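Local coordinates for protein eukaryotic initiation factor 4F subunit p150 (Saccharomyces cerevisiae, PDB 2VSO) that serves as the large scaffold of the cap-binding eIF4F complex, binding RNA and stimulating the ATPase activity of its partner during translation initiation, at residues I262-R265 with I266-K269. Sequence-based numbering, arbitrary orientation.
Sequences ISSR and IKFK
Ser263 and Ile266 meet where the last helix of the chain, 264-278, begins, and they illustrate how a first turn makes up for its missing backbone acceptors. Ser263 OG, held between its own backbone N and carbonyl carbon (chi1 86°), accepts from Ile266 N at 3.3 Å with a nearly straight N-H···O angle of 163°. The Ser263 carbonyl then takes up the regular helical pattern, its O receiving Lys267 N at 3.1 Å. A valine in place of Ser263 would probably leave Ile266 N without its side-chain acceptor and the helix start less firmly fixed.

Two further i to i+4 bonds continue the turn: Phe268 N reaches Ser264 O at 2.9 Å, and Lys269 N reaches Arg265 O at 3.2 Å. Ser264 O also lies over one face of the Phe268 ring, whose aromatic surface meets a basic side chain of the partner protein in a cation-pi contact.

Arg265 runs beside Lys269, pointing the same way. With CG opposite the backbone N (chi1 -163°) and a bend at chi3, its guanidinium comes close to Lys269, Arg265 NH1 lying 3.3 Å from Lys269 NZ. The two side chains share Glu215 of helix 211-228, which salt-bridges Arg265 NH2 and is touched by Lys269. Arg265 NH2 passes 3.7 Å from Ile266 CD1, whose buried side chain packs on Glu211, Leu214 and Glu215. Arg265 and Ile266 thus tie this turn to helix 211-228 of the all-helical MIF4G domain, beside the bound partner, while the turn itself is opened by a classic serine N-cap.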
ATOM      1  N   ILE C 262      19.131   2.155  14.804  1.00 87.63           N
ATOM      2  CA  ILE C 262      18.094   2.155  13.780  1.00 64.09           C
ATOM      3  C   ILE C 262      17.417   0.783  13.664  1.00 58.35           C
ATOM      4  O   ILE C 262      18.001  -0.246  13.988  1.00 59.16           O
ATOM      5  CB  ILE C 262      18.673   2.554  12.392  1.00 59.84           C
ATOM      6  CG1 ILE C 262      19.909   1.712  12.081  1.00 58.44           C
ATOM      7  CG2 ILE C 262      19.037   4.030  12.361  1.00 66.32           C
ATOM      8  CD1 ILE C 262      20.547   2.016  10.777  1.00 67.98           C
ATOM      9  N   SER C 263      16.179   0.782  13.190  1.00 44.88           N
ATOM     10  CA  SER C 263      15.440  -0.442  12.974  1.00 43.73           C
ATOM     11  C   SER C 263      16.250  -1.382  12.099  1.00 57.64           C
ATOM     12  O   SER C 263      17.001  -0.946  11.240  1.00 52.09           O
ATOM     13  CB  SER C 263      14.088  -0.137  12.321  1.00 54.19           C
ATOM     14  OG  SER C 263      14.205  -0.056  10.915  1.00 53.51           O
ATOM     15  N   SER C 264      16.100  -2.678  12.334  1.00 68.17           N
ATOM     16  CA  SER C 264      16.791  -3.681  11.547  1.00 65.19           C
ATOM     17  C   SER C 264      16.486  -3.488  10.075  1.00 54.84           C
ATOM     18  O   SER C 264      17.346  -3.694   9.232  1.00 59.99           O
ATOM     19  CB  SER C 264      16.363  -5.092  11.976  1.00 58.28           C
ATOM     20  OG  SER C 264      16.947  -5.455  13.212  1.00 87.06           O
ATOM     21  N   ARG C 265      15.246  -3.117   9.776  1.00 53.88           N
ATOM     22  CA  ARG C 265      14.777  -2.993   8.402  1.00 48.07           C
ATOM     23  C   ARG C 265      15.644  -1.999   7.633  1.00 69.11           C
ATOM     24  O   ARG C 265      16.067  -2.280   6.511  1.00 70.59           O
ATOM     25  CB  ARG C 265      13.313  -2.546   8.392  1.00 47.68           C
ATOM     26  CG  ARG C 265      12.581  -2.768   7.092  1.00 43.53           C
ATOM     27  CD  ARG C 265      11.144  -2.304   7.210  1.00 50.40           C
ATOM     28  NE  ARG C 265      11.071  -0.854   7.306  1.00 81.39           N
ATOM     29  CZ  ARG C 265      11.016  -0.043   6.256  1.00 79.63           C
ATOM     30  NH1 ARG C 265      11.006  -0.545   5.023  1.00 62.47           N
ATOM     31  NH2 ARG C 265      10.966   1.269   6.446  1.00 76.48           N
ATOM     32  N   ILE C 266      15.907  -0.844   8.254  1.00 67.29           N
ATOM     33  CA  ILE C 266      16.714   0.214   7.648  1.00 53.96           C
ATOM     34  C   ILE C 266      18.185  -0.167   7.615  1.00 60.51           C
ATOM     35  O   ILE C 266      18.898   0.163   6.669  1.00 83.61           O
ATOM     36  CB  ILE C 266      16.573   1.572   8.389  1.00 51.89           C
ATOM     37  CG1 ILE C 266      15.116   1.885   8.699  1.00 60.71           C
ATOM     38  CG2 ILE C 266      17.122   2.686   7.540  1.00 58.45           C
ATOM     39  CD1 ILE C 266      14.346   2.385   7.513  1.00 66.67           C
ATOM     40  N   LYS C 267      18.644  -0.849   8.659  1.00 53.27           N
ATOM     41  CA  LYS C 267      20.026  -1.306   8.735  1.00 46.48           C
ATOM     42  C   LYS C 267      20.306  -2.286   7.612  1.00 43.05           C
ATOM     43  O   LYS C 267      21.420  -2.354   7.111  1.00 53.61           O
ATOM     44  CB  LYS C 267      20.324  -1.971  10.074  1.00 46.66           C
ATOM     45  CG  LYS C 267      21.799  -2.305  10.256  1.00 74.61           C
ATOM     46  CD  LYS C 267      22.036  -3.246  11.424  1.00 93.23           C
ATOM     47  CE  LYS C 267      21.393  -4.604  11.173  1.00114.56           C
ATOM     48  NZ  LYS C 267      21.339  -5.442  12.406  1.00127.65           N
ATOM     49  N   PHE C 268      19.283  -3.039   7.218  1.00 40.91           N
ATOM     50  CA  PHE C 268      19.415  -3.981   6.119  1.00 57.23           C
ATOM     51  C   PHE C 268      19.482  -3.252   4.791  1.00 47.53           C
ATOM     52  O   PHE C 268      20.195  -3.678   3.897  1.00 51.26           O
ATOM     53  CB  PHE C 268      18.268  -5.009   6.095  1.00 73.27           C
ATOM     54  CG  PHE C 268      18.379  -6.078   7.151  1.00 66.95           C
ATOM     55  CD1 PHE C 268      17.242  -6.633   7.714  1.00 52.05           C
ATOM     56  CD2 PHE C 268      19.618  -6.513   7.591  1.00 60.06           C
ATOM     57  CE1 PHE C 268      17.344  -7.601   8.686  1.00 60.36           C
ATOM     58  CE2 PHE C 268      19.719  -7.478   8.572  1.00 53.54           C
ATOM     59  CZ  PHE C 268      18.580  -8.025   9.115  1.00 62.77           C
ATOM     60  N   LYS C 269      18.722  -2.166   4.659  1.00 52.61           N
ATOM     61  CA  LYS C 269      18.738  -1.351   3.438  1.00 56.29           C
ATOM     62  C   LYS C 269      20.101  -0.702   3.202  1.00 50.10           C
ATOM     63  O   LYS C 269      20.628  -0.733   2.096  1.00 54.77           O
ATOM     64  CB  LYS C 269      17.649  -0.274   3.484  1.00 52.51           C
ATOM     65  CG  LYS C 269      16.243  -0.800   3.218  1.00 48.17           C
ATOM     66  CD  LYS C 269      15.170   0.241   3.559  1.00 46.39           C
ATOM     67  CE  LYS C 269      13.864  -0.083   2.858  1.00 49.91           C
ATOM     68  NZ  LYS C 269      13.459  -1.500   3.063  1.00 82.06           N
TER